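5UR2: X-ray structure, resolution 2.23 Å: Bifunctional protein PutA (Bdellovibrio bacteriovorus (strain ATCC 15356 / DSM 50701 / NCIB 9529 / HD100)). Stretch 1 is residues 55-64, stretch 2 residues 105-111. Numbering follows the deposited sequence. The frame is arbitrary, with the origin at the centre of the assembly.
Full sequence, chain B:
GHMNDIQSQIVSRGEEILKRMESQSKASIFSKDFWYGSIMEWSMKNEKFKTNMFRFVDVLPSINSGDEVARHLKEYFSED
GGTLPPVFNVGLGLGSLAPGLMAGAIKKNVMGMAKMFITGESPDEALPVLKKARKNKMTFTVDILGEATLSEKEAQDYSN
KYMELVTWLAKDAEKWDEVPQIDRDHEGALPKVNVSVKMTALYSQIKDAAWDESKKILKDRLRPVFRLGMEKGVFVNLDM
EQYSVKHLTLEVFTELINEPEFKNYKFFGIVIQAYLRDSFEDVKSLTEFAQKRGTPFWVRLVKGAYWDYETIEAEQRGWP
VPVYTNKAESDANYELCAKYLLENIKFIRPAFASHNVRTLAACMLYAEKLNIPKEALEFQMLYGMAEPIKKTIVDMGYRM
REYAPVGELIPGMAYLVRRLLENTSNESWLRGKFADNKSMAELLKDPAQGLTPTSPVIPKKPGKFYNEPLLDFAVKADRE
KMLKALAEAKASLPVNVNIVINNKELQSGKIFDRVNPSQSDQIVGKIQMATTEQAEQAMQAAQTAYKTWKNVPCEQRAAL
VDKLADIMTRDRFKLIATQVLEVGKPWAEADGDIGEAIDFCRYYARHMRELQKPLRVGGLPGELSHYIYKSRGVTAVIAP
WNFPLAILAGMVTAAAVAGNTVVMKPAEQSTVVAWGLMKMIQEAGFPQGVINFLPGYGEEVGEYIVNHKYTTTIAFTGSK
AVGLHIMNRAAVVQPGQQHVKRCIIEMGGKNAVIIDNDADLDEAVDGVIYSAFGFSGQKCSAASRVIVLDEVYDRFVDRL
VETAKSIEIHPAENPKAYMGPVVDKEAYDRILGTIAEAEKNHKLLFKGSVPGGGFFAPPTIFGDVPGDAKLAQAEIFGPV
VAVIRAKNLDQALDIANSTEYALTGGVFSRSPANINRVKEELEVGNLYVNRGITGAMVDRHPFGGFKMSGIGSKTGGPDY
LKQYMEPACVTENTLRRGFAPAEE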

ATOM      1  N   ARG B  55      20.992  19.860 -22.527  1.00 28.91           N
ATOM      2  CA  ARG B  55      21.649  18.561 -22.423  1.00 31.70           C
ATOM      3  C   ARG B  55      22.318  18.180 -23.732  1.00 30.74           C
ATOM      4  O   ARG B  55      23.438  17.648 -23.738  1.00 30.31           O
ATOM      5  CB  ARG B  55      20.635  17.489 -22.030  1.00 37.94           C
ATOM      6  CG  ARG B  55      20.176  17.588 -20.587  1.00 41.52           C
ATOM      7  CD  ARG B  55      19.200  16.484 -20.232  1.00 37.93           C
ATOM      8  NE  ARG B  55      18.974  16.438 -18.789  1.00 40.39           N
ATOM      9  CZ  ARG B  55      18.093  15.640 -18.205  1.00 33.59           C
ATOM     10  NH1 ARG B  55      17.357  14.827 -18.950  1.00 31.91           N
ATOM     11  NH2 ARG B  55      17.940  15.662 -16.886  1.00 29.83           N
ATOM     12  N   PHE B  56      21.648  18.443 -24.851  1.00 31.87           N
ATOM     13  CA  PHE B  56      22.257  18.159 -26.143  1.00 34.81           C
ATOM     14  C   PHE B  56      23.544  18.951 -26.308  1.00 33.01           C
ATOM     15  O   PHE B  56      24.587  18.398 -26.671  1.00 36.43           O
ATOM     16  CB  PHE B  56      21.297  18.502 -27.277  1.00 28.84           C
ATOM     17  CG  PHE B  56      21.867  18.223 -28.628  1.00 39.81           C
ATOM     18  CD1 PHE B  56      21.811  16.944 -29.153  1.00 45.09           C
ATOM     19  CD2 PHE B  56      22.517  19.212 -29.349  1.00 36.32           C
ATOM     20  CE1 PHE B  56      22.350  16.664 -30.391  1.00 45.40           C
ATOM     21  CE2 PHE B  56      23.068  18.935 -30.583  1.00 41.61           C
ATOM     22  CZ  PHE B  56      22.986  17.661 -31.107  1.00 45.99           C
ATOM     23  N   VAL B  57      23.495  20.248 -26.005  1.00 33.47           N
ATOM     24  CA  VAL B  57      24.697  21.069 -26.102  1.00 34.71           C
ATOM     25  C   VAL B  57      25.786  20.502 -25.209  1.00 32.41           C
ATOM     26  O   VAL B  57      26.962  20.459 -25.592  1.00 38.33           O
ATOM     27  CB  VAL B  57      24.368  22.535 -25.761  1.00 29.71           C
ATOM     28  CG1 VAL B  57      25.636  23.371 -25.635  1.00 30.04           C
ATOM     29  CG2 VAL B  57      23.472  23.112 -26.832  1.00 29.38           C
ATOM     30  N   ASP B  58      25.406  20.039 -24.014  1.00 29.96           N
ATOM     31  CA  ASP B  58      26.365  19.488 -23.057  1.00 36.20           C
ATOM     32  C   ASP B  58      27.125  18.298 -23.637  1.00 35.22           C
ATOM     33  O   ASP B  58      28.355  18.212 -23.520  1.00 37.41           O
ATOM     34  CB  ASP B  58      25.632  19.064 -21.782  1.00 43.81           C
ATOM     35  CG  ASP B  58      26.553  18.412 -20.754  1.00 42.60           C
ATOM     36  OD1 ASP B  58      27.606  19.011 -20.463  1.00 38.03           O
ATOM     37  OD2 ASP B  58      26.218  17.318 -20.231  1.00 44.14           O
ATOM     38  N   VAL B  59      26.409  17.367 -24.269  1.00 32.88           N
ATOM     39  CA  VAL B  59      27.040  16.115 -24.692  1.00 36.36           C
ATOM     40  C   VAL B  59      27.761  16.246 -26.034  1.00 32.92           C
ATOM     41  O   VAL B  59      28.682  15.464 -26.307  1.00 32.67           O
ATOM     42  CB  VAL B  59      26.000  14.977 -24.746  1.00 30.44           C
ATOM     43  CG1 VAL B  59      24.977  15.231 -25.834  1.00 25.92           C
ATOM     44  CG2 VAL B  59      26.675  13.610 -24.918  1.00 33.90           C
ATOM     45  N   LEU B  60      27.400  17.239 -26.852  1.00 31.54           N
ATOM     46  CA  LEU B  60      27.893  17.324 -28.229  1.00 40.31           C
ATOM     47  C   LEU B  60      29.404  17.162 -28.386  1.00 40.27           C
ATOM     48  O   LEU B  60      29.825  16.369 -29.245  1.00 36.10           O
ATOM     49  CB  LEU B  60      27.427  18.641 -28.866  1.00 36.47           C
ATOM     50  CG  LEU B  60      27.810  18.764 -30.341  1.00 42.46           C
ATOM     51  CD1 LEU B  60      27.186  17.641 -31.186  1.00 38.77           C
ATOM     52  CD2 LEU B  60      27.430  20.128 -30.882  1.00 45.96           C
ATOM     53  N   PRO B  61      30.267  17.846 -27.625  1.00 41.51           N
ATOM     54  CA  PRO B  61      31.712  17.709 -27.885  1.00 40.01           C
ATOM     55  C   PRO B  61      32.280  16.340 -27.528  1.00 40.93           C
ATOM     56  O   PRO B  61      33.430  16.061 -27.884  1.00 42.95           O
ATOM     57  CB  PRO B  61      32.334  18.812 -27.015  1.00 34.84           C
ATOM     58  CG  PRO B  61      31.373  18.992 -25.907  1.00 30.23           C
ATOM     59  CD  PRO B  61      30.002  18.758 -26.493  1.00 35.80           C
ATOM     60  N   SER B  62      31.523  15.478 -26.858  1.00 42.36           N
ATOM     61  CA  SER B  62      31.978  14.125 -26.554  1.00 45.06           C
ATOM     62  C   SER B  62      31.618  13.111 -27.638  1.00 47.08           C
ATOM     63  O   SER B  62      31.993  11.941 -27.519  1.00 53.84           O
ATOM     64  CB  SER B  62      31.416  13.666 -25.200  1.00 41.88           C
ATOM     65  OG  SER B  62      31.985  14.428 -24.133  1.00 43.73           O
ATOM     66  N   ILE B  63      30.928  13.533 -28.691  1.00 41.50           N
ATOM     67  CA  ILE B  63      30.490  12.654 -29.769  1.00 45.66           C
ATOM     68  C   ILE B  63      31.484  12.749 -30.923  1.00 54.73           C
ATOM     69  O   ILE B  63      31.812  13.850 -31.380  1.00 60.81           O
ATOM     70  CB  ILE B  63      29.071  13.027 -30.227  1.00 40.65           C
ATOM     71  CG1 ILE B  63      28.132  13.083 -29.020  1.00 42.51           C
ATOM     72  CG2 ILE B  63      28.578  12.067 -31.271  1.00 34.90           C
ATOM     73  CD1 ILE B  63      26.748  13.562 -29.338  1.00 45.02           C
ATOM     74  N   ASN B  64      31.970  11.599 -31.393  1.00 56.87           N
ATOM     75  CA  ASN B  64      33.082  11.550 -32.337  1.00 60.13           C
ATOM     76  C   ASN B  64      32.709  10.891 -33.669  1.00 69.39           C
ATOM     77  O   ASN B  64      33.543  10.216 -34.279  1.00 77.08           O
ATOM     78  CB  ASN B  64      34.283  10.839 -31.713  1.00 52.80           C
ATOM     79  N   ALA B 105      27.160  20.632 -39.503  1.00 72.99           N
ATOM     80  CA  ALA B 105      26.298  21.800 -39.341  1.00 61.87           C
ATOM     81  C   ALA B 105      26.018  22.097 -37.874  1.00 60.68           C
ATOM     82  O   ALA B 105      26.272  23.205 -37.388  1.00 61.49           O
ATOM     83  CB  ALA B 105      24.990  21.585 -40.105  1.00 54.69           C
ATOM     84  N   ILE B 106      25.452  21.127 -37.159  1.00 61.82           N
ATOM     85  CA  ILE B 106      25.102  21.346 -35.759  1.00 57.23           C
ATOM     86  C   ILE B 106      26.350  21.648 -34.931  1.00 53.74           C
ATOM     87  O   ILE B 106      26.365  22.593 -34.135  1.00 55.25           O
ATOM     88  CB  ILE B 106      24.309  20.150 -35.210  1.00 63.88           C
ATOM     89  CG1 ILE B 106      22.803  20.325 -35.505  1.00 61.78           C
ATOM     90  CG2 ILE B 106      24.579  19.976 -33.726  1.00 61.84           C
ATOM     91  CD1 ILE B 106      22.425  20.384 -36.994  1.00 58.52           C
ATOM     92  N   LYS B 107      27.415  20.855 -35.099  1.00 53.76           N
ATOM     93  CA  LYS B 107      28.619  21.110 -34.310  1.00 59.49           C
ATOM     94  C   LYS B 107      29.236  22.455 -34.652  1.00 65.74           C
ATOM     95  O   LYS B 107      29.729  23.161 -33.762  1.00 69.50           O
ATOM     96  CB  LYS B 107      29.674  20.016 -34.503  1.00 61.13           C
ATOM     97  CG  LYS B 107      29.410  18.719 -33.774  1.00 63.25           C
ATOM     98  CD  LYS B 107      30.673  17.862 -33.733  1.00 62.02           C
ATOM     99  CE  LYS B 107      30.507  16.705 -32.747  1.00 56.33           C
ATOM    100  NZ  LYS B 107      31.644  16.573 -31.785  1.00 49.00           N
ATOM    101  N   LYS B 108      29.236  22.827 -35.935  1.00 58.94           N
ATOM    102  CA  LYS B 108      29.734  24.148 -36.295  1.00 51.64           C
ATOM    103  C   LYS B 108      28.886  25.233 -35.643  1.00 49.35           C
ATOM    104  O   LYS B 108      29.418  26.184 -35.057  1.00 47.57           O
ATOM    105  CB  LYS B 108      29.770  24.312 -37.816  1.00 47.03           C
ATOM    106  N   ASN B 109      27.557  25.097 -35.719  1.00 47.53           N
ATOM    107  CA  ASN B 109      26.673  26.105 -35.135  1.00 53.98           C
ATOM    108  C   ASN B 109      26.866  26.203 -33.623  1.00 53.13           C
ATOM    109  O   ASN B 109      26.962  27.304 -33.069  1.00 55.73           O
ATOM    110  CB  ASN B 109      25.213  25.803 -35.485  1.00 57.39           C
ATOM    111  CG  ASN B 109      24.876  26.112 -36.942  1.00 64.21           C
ATOM    112  OD1 ASN B 109      25.618  26.806 -37.641  1.00 60.32           O
ATOM    113  ND2 ASN B 109      23.746  25.588 -37.405  1.00 73.36           N
ATOM    114  N   VAL B 110      26.930  25.059 -32.939  1.00 47.95           N
ATOM    115  CA  VAL B 110      27.064  25.067 -31.486  1.00 45.86           C
ATOM    116  C   VAL B 110      28.449  25.555 -31.070  1.00 47.38           C
ATOM    117  O   VAL B 110      28.584  26.339 -30.120  1.00 49.26           O
ATOM    118  CB  VAL B 110      26.737  23.676 -30.918  1.00 50.18           C
ATOM    119  CG1 VAL B 110      27.141  23.571 -29.467  1.00 45.00           C
ATOM    120  CG2 VAL B 110      25.242  23.394 -31.068  1.00 51.66           C
ATOM    121  N   MET B 111      29.500  25.095 -31.754  1.00 44.73           N
ATOM    122  CA  MET B 111      30.837  25.632 -31.492  1.00 44.96           C
ATOM    123  C   MET B 111      30.914  27.134 -31.757  1.00 47.82           C
ATOM    124  O   MET B 111      31.721  27.833 -31.127  1.00 49.96           O
ATOM    125  CB  MET B 111      31.892  24.896 -32.331  1.00 43.38           C
TER

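The ammonium group of Lys107 donates hydrogen bonds to two backbone carbonyls of the first stretch at once. Lys107 NZ lies 2.8 Å from Ile63 O and 3.1 Å from Leu60 O, so a charged side chain is held here by main-chain oxygens. No carboxylate of either stretch takes part. Leu60 O also accepts a hydrogen bond from within its own stretch, with Ile63 N 3.1 Å from Leu60 O, and therefore serves two donors. Ile63 O, in the loop that follows the 3-10 segment, has no partner among the backbone amides of its own stretch, and Lys107 supplies one.

The lysine reaches this site along an extended path. Its CA-to-CB bond points sideways to the first stretch, but chi2 and chi3 are both t, and the chain runs past Leu60 before its end arrives at the carbonyls. On the way its methylene portion is used as apolar surface: Lys107 CG lies 3.6 Å from Leu60 CD1. One side chain thus combines a hydrocarbon contact with a polar terminus, and Lys107 has the largest area covered by the opposing stretch, 83 Å², followed by Leu60 with 78 Å².

The backbones approach most closely at two places, with CA separations of 7.1 Å for Val57 and Val110 and 7.2 Å for Leu60 and Lys107. The residues in register are three apart on each side, close to one helical turn, and they run in opposite directions along the sequence. Stretch 2 is helical throughout, with Val110 N 2.8 Å from Ile106 O in one of its regular i to i+4 bonds. In stretch 1, residues 60-62 form a 3-10 segment, and Ser62 N bonds to Val59 O at 2.9 Å.

Leu60 is the centre of the apolar packing. Its CA-to-CB bond points toward the second helix, and its CD2 methyl meets two residues one turn apart, lying 3.6 Å from Val110 CB and 4.0 Å from Ile106 CG2. Beside it, Val57 CG1 and Val110 CG1 come within 4.1 Å, a looser van der Waals contact between branched side chains. Phe56 starts sideways with chi1 t, but the end of its side chain comes nearer, and Phe56 CE2 lies 3.6 Å from Ile106 CG2. That methyl sits at the ring edge, near its plane, rather than over the face. Together the two stretches bury 333 Å², with dispersion between apolar groups accompanying the two lysine hydrogen bonds.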